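Local atomic coordinates of reticulocyte binding protein (Streptococcus agalactiae COH1, PDB entry 3FAX), a protein that probably hydrolyses alpha-glucans, as a member of the alpha-amylase family with an isoamylase-type carbohydrate-binding module beside its catalytic barrel. Residues V61-I66 with I85-S90; G143-A148 with Q186-T191; A225-N230 with F322-M327; N522-G527 with P534-G539. All coordinates share one frame; numbering follows the deposited sequence.

Contact 1 of 4, residues V61-I66 with I85-S90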
# COMPACT_ATOMS: atom_id res chain seq x y z
N VAL A 61 39.62 -11.96 30.46
CA VAL A 61 40.40 -12.74 29.52
C VAL A 61 41.23 -11.78 28.66
O VAL A 61 40.76 -10.69 28.32
CB VAL A 61 39.51 -13.63 28.63
CG1 VAL A 61 40.36 -14.55 27.78
CG2 VAL A 61 38.55 -14.44 29.48
N ASP A 62 42.44 -12.20 28.33
CA ASP A 62 43.45 -11.34 27.70
C ASP A 62 43.55 -11.65 26.21
O ASP A 62 43.10 -12.70 25.76
CB ASP A 62 44.81 -11.59 28.37
CG ASP A 62 45.59 -10.32 28.62
OD1 ASP A 62 45.03 -9.36 29.20
OD2 ASP A 62 46.78 -10.29 28.26
N LYS A 63 44.16 -10.74 25.45
CA LYS A 63 44.42 -10.99 24.03
C LYS A 63 45.36 -12.20 23.88
O LYS A 63 45.20 -12.99 22.95
CB LYS A 63 45.06 -9.75 23.38
CG LYS A 63 45.05 -9.77 21.86
CD LYS A 63 46.31 -9.10 21.32
CE LYS A 63 46.27 -8.95 19.80
NZ LYS A 63 45.54 -7.72 19.40
N THR A 64 46.31 -12.32 24.80
CA THR A 64 47.29 -13.42 24.80
C THR A 64 46.67 -14.78 25.15
O THR A 64 47.03 -15.79 24.55
CB THR A 64 48.42 -13.15 25.82
OG1 THR A 64 48.83 -11.78 25.75
CG2 THR A 64 49.62 -14.06 25.55
N GLU A 65 45.76 -14.79 26.12
CA GLU A 65 45.10 -16.03 26.54
C GLU A 65 44.12 -16.51 25.46
O GLU A 65 43.91 -17.72 25.31
CB GLU A 65 44.34 -15.85 27.86
CG GLU A 65 45.11 -15.16 29.00
CD GLU A 65 46.47 -15.77 29.27
OE1 GLU A 65 46.62 -17.00 29.15
OE2 GLU A 65 47.39 -15.00 29.62
N ILE A 66 43.51 -15.58 24.73
CA ILE A 66 42.56 -15.92 23.67
C ILE A 66 43.29 -16.48 22.45
O ILE A 66 42.90 -17.53 21.93
CB ILE A 66 41.68 -14.71 23.26
CG1 ILE A 66 40.77 -14.30 24.41
CG2 ILE A 66 40.82 -15.05 22.05
CD1 ILE A 66 40.25 -12.89 24.30
N ILE A 85 43.87 -10.72 16.60
CA ILE A 85 42.52 -10.58 17.14
C ILE A 85 42.38 -9.21 17.79
O ILE A 85 43.36 -8.64 18.27
CB ILE A 85 42.13 -11.71 18.13
CG1 ILE A 85 42.99 -11.68 19.40
CG2 ILE A 85 42.24 -13.06 17.45
CD1 ILE A 85 42.71 -12.84 20.33
N THR A 86 41.16 -8.67 17.75
CA THR A 86 40.83 -7.47 18.50
C THR A 86 39.57 -7.71 19.29
O THR A 86 38.57 -8.17 18.75
CB THR A 86 40.65 -6.24 17.59
OG1 THR A 86 41.70 -6.19 16.62
CG2 THR A 86 40.66 -4.95 18.42
N LEU A 87 39.63 -7.39 20.59
CA LEU A 87 38.52 -7.60 21.50
C LEU A 87 37.60 -6.38 21.49
O LEU A 87 38.07 -5.25 21.60
CB LEU A 87 39.03 -7.83 22.93
CG LEU A 87 39.82 -9.10 23.23
CD1 LEU A 87 40.97 -9.33 22.23
CD2 LEU A 87 40.35 -9.02 24.65
N ASP A 88 36.30 -6.62 21.35
CA ASP A 88 35.31 -5.62 21.68
C ASP A 88 34.60 -6.14 22.93
O ASP A 88 33.60 -6.84 22.85
CB ASP A 88 34.33 -5.40 20.52
CG ASP A 88 33.35 -4.26 20.78
OD1 ASP A 88 33.28 -3.78 21.93
OD2 ASP A 88 32.64 -3.86 19.84
N THR A 89 35.15 -5.79 24.09
CA THR A 89 34.66 -6.27 25.38
C THR A 89 33.21 -5.84 25.63
O THR A 89 32.42 -6.58 26.22
CB THR A 89 35.57 -5.80 26.55
OG1 THR A 89 35.28 -6.57 27.72
CG2 THR A 89 35.38 -4.31 26.85
N SER A 90 32.88 -4.64 25.15
CA SER A 90 31.52 -4.10 25.24
C SER A 90 30.50 -5.01 24.56
O SER A 90 29.49 -5.38 25.15
CB SER A 90 31.47 -2.71 24.59
OG SER A 90 30.15 -2.37 24.22
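Lys63 lays the aliphatic part of its side chain along Ile85, the two chains lying antiparallel alongside one another, with Lys63 CG 3.7 Å from Ile85 CG1. Bends at chi2 and chi4 then carry the ammonium group round to the strand backbone, where Lys63 NZ donates to Ile85 O at 2.6 Å. The C=O...N angle of 173° places the donor nearly straight ahead of the carbonyl. Deeper in the contact, one helical turn on, Ile66 points toward the strand and meets it with both of its branches. Ile66 CG2 lies 3.4 Å from Ile85 CD1, a close apolar approach. The other branch reaches tip to tip toward Leu87, with Ile66 CD1 3.9 Å from Leu87 CD2. Ile85 can serve both helix residues because its CG1 sits between the backbone N and the carbonyl carbon (chi1 65°), while an extended chi2 carries CD1 on to Ile66. The contact thus seats the first turn of helix 63-69 on the end of strand 79-88 in the N-terminal beta-sheet; Leu94 of the adjoining strand 93-98 touches Ile66, Ile85 and Leu87. Lys63 NZ also forms a salt bridge with Asp84. One ammonium group therefore answers both a backbone carbonyl and a carboxylate at the exposed margin. Pairing with Asp84 would tend to favour the charged lysine, while the buried isoleucines contribute apolar contact alone.

Contact 2 of 4, residues G143-A148 with Q186-T191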
# COMPACT_ATOMS: atom_id res chain seq x y z
N GLY A 143 8.22 -19.97 -27.82
CA GLY A 143 8.11 -20.82 -26.64
C GLY A 143 8.89 -22.12 -26.68
O GLY A 143 8.69 -22.98 -25.82
N SER A 144 9.79 -22.26 -27.65
CA SER A 144 10.57 -23.49 -27.80
C SER A 144 11.70 -23.60 -26.77
O SER A 144 12.13 -24.70 -26.44
CB SER A 144 11.15 -23.56 -29.22
OG SER A 144 11.93 -22.41 -29.51
N LYS A 145 12.17 -22.46 -26.27
CA LYS A 145 13.18 -22.45 -25.21
C LYS A 145 12.78 -21.55 -24.06
O LYS A 145 11.91 -20.68 -24.20
CB LYS A 145 14.55 -21.99 -25.75
CG LYS A 145 15.12 -22.85 -26.88
CD LYS A 145 16.65 -22.82 -26.87
CE LYS A 145 17.26 -23.56 -28.04
NZ LYS A 145 17.27 -22.71 -29.26
N VAL A 146 13.42 -21.77 -22.92
CA VAL A 146 13.36 -20.86 -21.79
C VAL A 146 14.78 -20.64 -21.24
O VAL A 146 15.53 -21.60 -21.09
CB VAL A 146 12.45 -21.42 -20.65
CG1 VAL A 146 12.52 -20.53 -19.41
CG2 VAL A 146 11.02 -21.58 -21.14
N GLU A 147 15.14 -19.39 -20.96
CA GLU A 147 16.36 -19.06 -20.20
C GLU A 147 15.97 -18.78 -18.74
O GLU A 147 15.28 -17.80 -18.47
CB GLU A 147 17.06 -17.81 -20.77
CG GLU A 147 17.69 -17.97 -22.17
CD GLU A 147 16.67 -17.98 -23.31
OE1 GLU A 147 15.52 -17.52 -23.11
OE2 GLU A 147 17.02 -18.44 -24.42
N ALA A 148 16.42 -19.63 -17.82
CA ALA A 148 15.97 -19.56 -16.42
C ALA A 148 17.12 -19.28 -15.43
O ALA A 148 18.13 -19.97 -15.44
CB ALA A 148 15.26 -20.84 -16.04
N GLN A 186 21.57 -21.27 -13.37
CA GLN A 186 21.04 -21.04 -14.71
C GLN A 186 20.78 -22.35 -15.47
O GLN A 186 21.36 -23.40 -15.17
CB GLN A 186 21.99 -20.15 -15.50
CG GLN A 186 22.29 -18.80 -14.85
CD GLN A 186 23.56 -18.13 -15.37
OE1 GLN A 186 24.57 -18.79 -15.61
NE2 GLN A 186 23.51 -16.82 -15.52
N THR A 187 19.91 -22.27 -16.47
CA THR A 187 19.65 -23.38 -17.38
C THR A 187 18.94 -22.88 -18.63
O THR A 187 18.33 -21.81 -18.63
CB THR A 187 18.76 -24.47 -16.72
OG1 THR A 187 18.96 -25.72 -17.39
CG2 THR A 187 17.28 -24.10 -16.77
N ILE A 188 19.03 -23.65 -19.70
CA ILE A 188 18.24 -23.37 -20.88
C ILE A 188 17.38 -24.59 -21.16
O ILE A 188 17.89 -25.66 -21.48
CB ILE A 188 19.11 -23.01 -22.10
CG1 ILE A 188 19.89 -21.72 -21.82
CG2 ILE A 188 18.24 -22.81 -23.33
CD1 ILE A 188 20.97 -21.41 -22.84
N LEU A 189 16.07 -24.42 -21.00
CA LEU A 189 15.08 -25.45 -21.30
C LEU A 189 14.88 -25.48 -22.81
O LEU A 189 14.73 -24.43 -23.43
CB LEU A 189 13.75 -25.14 -20.61
CG LEU A 189 13.79 -24.90 -19.10
CD1 LEU A 189 12.39 -24.69 -18.55
CD2 LEU A 189 14.47 -26.05 -18.38
N ASP A 190 14.89 -26.68 -23.38
CA ASP A 190 14.73 -26.86 -24.82
C ASP A 190 14.29 -28.29 -25.13
O ASP A 190 13.78 -28.99 -24.25
CB ASP A 190 16.02 -26.46 -25.55
CG ASP A 190 17.26 -27.22 -25.06
OD1 ASP A 190 17.13 -28.29 -24.42
OD2 ASP A 190 18.38 -26.72 -25.33
N THR A 191 14.45 -28.72 -26.38
CA THR A 191 14.04 -30.05 -26.84
C THR A 191 14.43 -31.23 -25.93
O THR A 191 13.70 -32.22 -25.86
CB THR A 191 14.61 -30.32 -28.22
OG1 THR A 191 15.95 -29.80 -28.28
CG2 THR A 191 13.76 -29.64 -29.29
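Between Val146-Ala148 and Thr187-Leu189 the flat groups are peptide units, joined through their N-H and C=O groups, and side chains alternate above and below them. Val146, Ala148, Thr187 and Leu189 occupy one face of the strand pair; Glu147 and Ile188 occupy the other. The axes of strands 146-148 and 186-189 approach to 4.8 Å, their directions 168° apart, hence antiparallel. Val146-Leu189 and Ala148-Thr187 are hydrogen-bonded pairs, each with two reciprocal bonds, and Glu147-Ile188 between them is a non-hydrogen-bonded pair. The four bonds are of ordinary length. Leu189 N to Val146 O is the shortest at 2.9 Å. Thr187 N to Ala148 O is the longest at 3.1 Å. Ile188 CA adds a CA-H...O contact of 3.2 Å to Val146 O, so that carbonyl is approached by two groups from the partner strand. On the largely buried face of Val146, Ala148 and Leu189, Leu189 CD1 packs 3.9 Å from Val146 CB, and Thr187 CG2 touches the Ala148 methyl. Thr187 CG2 lies between the backbone N and the carbonyl carbon, an orientation that turns methyl rather than hydroxyl to the alanine. Beyond the regular ladder, Lys145 drapes its CD methylene across Ile188 CG2 and Asp190 CB. Lys145 NZ stays 5.7 Å from Asp190 OD2, too far for a salt bridge. This ladder belongs to the antiparallel sheet of the CBM48 module, where strand 136-139 flanks strand 146-151 and strand 171-179 flanks strand 184-189. Cohesion here rests on backbone bonds and apolar contacts, with charge left to the opposite face and the strand ends.

Contact 3 of 4, residues A225-N230 with F322-M327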
# COMPACT_ATOMS: atom_id res chain seq x y z
N ALA A 225 0.33 -20.90 -11.56
CA ALA A 225 -0.77 -21.84 -11.72
C ALA A 225 -1.92 -21.32 -10.88
O ALA A 225 -1.72 -20.53 -9.97
CB ALA A 225 -0.36 -23.24 -11.28
N GLU A 226 -3.14 -21.74 -11.20
CA GLU A 226 -4.28 -21.44 -10.33
C GLU A 226 -3.90 -21.88 -8.90
O GLU A 226 -3.35 -22.95 -8.70
CB GLU A 226 -5.57 -22.11 -10.84
CG GLU A 226 -5.68 -23.65 -10.68
CD GLU A 226 -4.90 -24.47 -11.72
OE1 GLU A 226 -4.82 -25.70 -11.54
OE2 GLU A 226 -4.38 -23.90 -12.71
N TRP A 227 -4.16 -21.02 -7.92
CA TRP A 227 -3.67 -21.22 -6.55
C TRP A 227 -4.79 -21.37 -5.52
O TRP A 227 -5.72 -20.55 -5.47
CB TRP A 227 -2.75 -20.06 -6.14
CG TRP A 227 -2.34 -20.07 -4.70
CD1 TRP A 227 -2.58 -19.10 -3.78
CD2 TRP A 227 -1.63 -21.11 -4.01
NE1 TRP A 227 -2.06 -19.46 -2.56
CE2 TRP A 227 -1.47 -20.69 -2.68
CE3 TRP A 227 -1.11 -22.34 -4.40
CZ2 TRP A 227 -0.81 -21.46 -1.72
CZ3 TRP A 227 -0.45 -23.11 -3.45
CH2 TRP A 227 -0.31 -22.67 -2.13
N ASP A 228 -4.68 -22.42 -4.72
CA ASP A 228 -5.57 -22.66 -3.59
C ASP A 228 -4.69 -22.96 -2.39
O ASP A 228 -4.00 -23.97 -2.37
CB ASP A 228 -6.50 -23.83 -3.90
CG ASP A 228 -7.55 -24.07 -2.82
OD1 ASP A 228 -7.56 -23.37 -1.78
OD2 ASP A 228 -8.39 -24.97 -3.02
N SER A 229 -4.72 -22.09 -1.39
CA SER A 229 -3.90 -22.30 -0.18
C SER A 229 -4.28 -23.56 0.60
O SER A 229 -3.50 -24.01 1.44
CB SER A 229 -3.96 -21.07 0.74
OG SER A 229 -5.26 -20.54 0.87
N ASN A 230 -5.46 -24.12 0.34
CA ASN A 230 -5.84 -25.40 0.95
C ASN A 230 -5.05 -26.62 0.43
O ASN A 230 -5.07 -27.68 1.06
CB ASN A 230 -7.35 -25.65 0.80
CG ASN A 230 -8.16 -25.07 1.96
OD1 ASN A 230 -7.82 -24.03 2.51
ND2 ASN A 230 -9.22 -25.78 2.34
N PHE A 322 -1.42 -15.02 -0.64
CA PHE A 322 -1.36 -16.43 -0.28
C PHE A 322 -2.70 -17.07 0.10
O PHE A 322 -3.08 -18.09 -0.47
CB PHE A 322 -0.34 -16.62 0.86
CG PHE A 322 0.02 -18.05 1.12
CD1 PHE A 322 1.17 -18.60 0.56
CD2 PHE A 322 -0.78 -18.85 1.93
CE1 PHE A 322 1.52 -19.92 0.79
CE2 PHE A 322 -0.44 -20.18 2.16
CZ PHE A 322 0.71 -20.72 1.59
N TYR A 323 -3.41 -16.50 1.08
CA TYR A 323 -4.60 -17.15 1.64
C TYR A 323 -5.87 -17.00 0.78
O TYR A 323 -6.68 -16.10 1.00
CB TYR A 323 -4.86 -16.68 3.07
CG TYR A 323 -3.93 -17.33 4.07
CD1 TYR A 323 -2.93 -16.60 4.71
CD2 TYR A 323 -4.03 -18.68 4.34
CE1 TYR A 323 -2.08 -17.20 5.61
CE2 TYR A 323 -3.18 -19.29 5.24
CZ TYR A 323 -2.21 -18.55 5.87
OH TYR A 323 -1.37 -19.16 6.76
N VAL A 324 -6.03 -17.90 -0.19
CA VAL A 324 -7.15 -17.86 -1.12
C VAL A 324 -7.37 -19.17 -1.85
O VAL A 324 -6.46 -19.98 -1.98
CB VAL A 324 -6.96 -16.79 -2.22
CG1 VAL A 324 -7.60 -15.50 -1.80
CG2 VAL A 324 -5.48 -16.61 -2.57
N ASN A 325 -8.60 -19.34 -2.32
CA ASN A 325 -8.95 -20.35 -3.30
C ASN A 325 -9.41 -19.62 -4.54
O ASN A 325 -10.55 -19.15 -4.61
CB ASN A 325 -10.06 -21.26 -2.76
CG ASN A 325 -10.50 -22.31 -3.78
OD1 ASN A 325 -9.83 -22.56 -4.77
ND2 ASN A 325 -11.65 -22.92 -3.52
N GLU A 326 -8.53 -19.51 -5.53
CA GLU A 326 -8.83 -18.76 -6.75
C GLU A 326 -9.83 -19.47 -7.65
O GLU A 326 -10.28 -18.90 -8.64
CB GLU A 326 -7.54 -18.48 -7.51
CG GLU A 326 -6.60 -17.55 -6.77
CD GLU A 326 -5.19 -17.56 -7.32
OE1 GLU A 326 -4.96 -18.20 -8.37
OE2 GLU A 326 -4.32 -16.91 -6.71
N MET A 327 -10.16 -20.72 -7.31
CA MET A 327 -11.18 -21.49 -8.03
C MET A 327 -12.59 -21.30 -7.45
O MET A 327 -13.56 -21.80 -8.01
CB MET A 327 -10.81 -22.97 -8.02
CG MET A 327 -9.41 -23.29 -8.55
SD MET A 327 -9.08 -22.57 -10.17
CE MET A 327 -10.43 -23.24 -11.15
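With CG opposite the backbone N (chi1 172°), Trp227 sends its indole across to Phe322, whose CG is set likewise. The result is a T-shaped pair: the edge of the tryptophan six-membered ring faces the phenyl, planes at 67°, with Trp227 CZ2 3.7 Å from Phe322 CZ. The same placement lets Trp227 NE1 donate to Phe322 O at 2.7 Å, on a carbonyl lone pair. The tryptophan backbone is held as well, since Glu326 N donates to Trp227 O while Trp227 N meets Glu326 OE1 at 3.0 Å, from above the carboxylate plane. Farther along, Val324 O accepts from both Ser229 N, 2.8 Å away, and Ser229 OG, 3.1 Å away. The Asp228 carboxylate and Asn325 amide stack with planes 8° apart, and each oxygen OD1 closes an Asx turn within its own loop. Met327 SD rests against Glu226 CB. These bonds tie a loop from the CBM48 side to one of the catalytic barrel; the Glu226 side chain lies about 5 Å from a bound calcium ion. The buried indole N-H and one oxygen of the Glu326 carboxylate each meet a backbone partner, which would offset the cost of burying them.

Contact 4 of 4, residues N522-G527 with P534-G539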
# COMPACT_ATOMS: atom_id res chain seq x y z
N ASN A 522 -7.27 12.34 11.73
CA ASN A 522 -7.62 12.41 13.15
C ASN A 522 -8.38 13.68 13.49
O ASN A 522 -9.36 13.63 14.23
CB ASN A 522 -6.37 12.33 14.05
CG ASN A 522 -5.66 10.98 13.96
OD1 ASN A 522 -6.22 9.99 13.50
ND2 ASN A 522 -4.40 10.95 14.41
N SER A 523 -7.94 14.80 12.93
CA SER A 523 -8.50 16.11 13.26
C SER A 523 -9.93 16.27 12.77
O SER A 523 -10.75 16.88 13.45
CB SER A 523 -7.66 17.24 12.68
OG SER A 523 -6.56 17.53 13.52
N LEU A 524 -10.22 15.74 11.58
CA LEU A 524 -11.54 15.95 10.99
C LEU A 524 -12.56 14.99 11.55
O LEU A 524 -13.67 15.40 11.87
CB LEU A 524 -11.49 15.90 9.46
CG LEU A 524 -10.69 17.05 8.82
CD1 LEU A 524 -10.88 17.08 7.31
CD2 LEU A 524 -11.04 18.40 9.42
N LYS A 525 -12.20 13.72 11.71
CA LYS A 525 -13.15 12.76 12.29
C LYS A 525 -12.53 11.52 12.95
O LYS A 525 -13.07 10.43 12.86
CB LYS A 525 -14.24 12.40 11.26
CG LYS A 525 -13.94 11.28 10.27
CD LYS A 525 -12.67 11.44 9.49
CE LYS A 525 -11.57 10.49 9.96
NZ LYS A 525 -11.96 9.05 10.06
N SER A 526 -11.41 11.71 13.63
CA SER A 526 -10.79 10.66 14.45
C SER A 526 -10.16 9.54 13.63
O SER A 526 -10.52 9.31 12.48
CB SER A 526 -11.81 10.09 15.47
OG SER A 526 -12.60 9.03 14.94
N GLY A 527 -9.22 8.85 14.25
CA GLY A 527 -8.57 7.71 13.62
C GLY A 527 -7.83 6.87 14.63
O GLY A 527 -7.67 7.26 15.79
N PRO A 534 -15.03 12.37 19.27
CA PRO A 534 -15.57 13.53 18.56
C PRO A 534 -14.46 14.46 18.06
O PRO A 534 -13.56 14.83 18.82
CB PRO A 534 -16.43 14.22 19.63
CG PRO A 534 -16.86 13.12 20.52
CD PRO A 534 -15.72 12.14 20.56
N ALA A 535 -14.52 14.78 16.77
CA ALA A 535 -13.54 15.65 16.13
C ALA A 535 -14.26 16.69 15.27
O ALA A 535 -15.46 16.88 15.43
CB ALA A 535 -12.57 14.81 15.31
N PHE A 536 -13.54 17.35 14.36
CA PHE A 536 -14.07 18.54 13.68
C PHE A 536 -15.45 18.38 13.04
O PHE A 536 -16.29 19.25 13.20
CB PHE A 536 -13.10 19.08 12.63
CG PHE A 536 -13.44 20.47 12.16
CD1 PHE A 536 -13.06 21.59 12.90
CD2 PHE A 536 -14.16 20.66 10.99
CE1 PHE A 536 -13.39 22.87 12.47
CE2 PHE A 536 -14.49 21.95 10.56
CZ PHE A 536 -14.10 23.05 11.31
N ILE A 537 -15.69 17.30 12.31
CA ILE A 537 -17.01 17.09 11.70
C ILE A 537 -17.89 16.14 12.50
O ILE A 537 -18.96 15.72 12.04
CB ILE A 537 -16.92 16.66 10.22
CG1 ILE A 537 -16.35 15.25 10.05
CG2 ILE A 537 -16.08 17.65 9.43
CD1 ILE A 537 -16.34 14.77 8.62
N THR A 538 -17.47 15.81 13.73
CA THR A 538 -18.26 14.96 14.62
C THR A 538 -18.44 15.63 15.99
O THR A 538 -18.53 14.95 17.02
CB THR A 538 -17.61 13.57 14.79
OG1 THR A 538 -16.27 13.71 15.28
CG2 THR A 538 -17.56 12.83 13.46
N GLY A 539 -18.50 16.96 16.01
CA GLY A 539 -18.90 17.71 17.20
C GLY A 539 -17.87 17.95 18.29
O GLY A 539 -18.21 18.45 19.36
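The C-terminal part of helix 518-525, which follows barrel strand 513-517, is met here by a type I beta turn running from Ala535 to Thr538. The carbonyls of Ser523 and Leu524 accept from consecutive amides of the incoming loop: Phe536 N donates to Ser523 O at 3.0 Å and Ile537 N to Leu524 O at 2.8 Å. The second bond is almost perfectly straight, 179° at the hydrogen. Ala535 CB lies 3.3 Å from Ser523 O and 3.7 Å from Lys525 CA. Next to it the side chains of Leu524 and Phe536 run alongside each other in the same direction, with Leu524 CD2 3.9 Å from Phe536 CB. On the other flank, Ile537 CG1 packs 3.7 Å from Lys525 CB, which Thr538 CG2 also touches. The lysine chain bends away three times, and its NZ hydrogen-bonds Ile570 O. The turn itself is closed by Thr538 N donating to Ala535 O at 2.8 Å. Three helices pack against this buried junction: 594-609 touches Leu524, Phe536 and Ile537 through Met607, 544-551 touches Leu524 and Phe536 through Ile547, and 578-586 meets Lys525 and Thr538.

The four contacts follow one another along the chain without touching, and they lie in different parts of it. Contact 1 stands apart in the N-terminal sheet domain, its centre about 54 to 60 Å from those of the others. Contact 2 lies within the CBM48 sheet, and contact 3, centred about 27 Å from it, joins a loop of that region to the catalytic barrel. Contact 4 sits on the barrel itself, about 40 Å from contact 3 between centres and about 59 Å from contact 2, on the other side of the chain's centre. It is also the one near bound sugar: the Asn522 side chain lies about 5 Å from an alpha-glucose unit, whereas contact 3 neighbours a calcium ion.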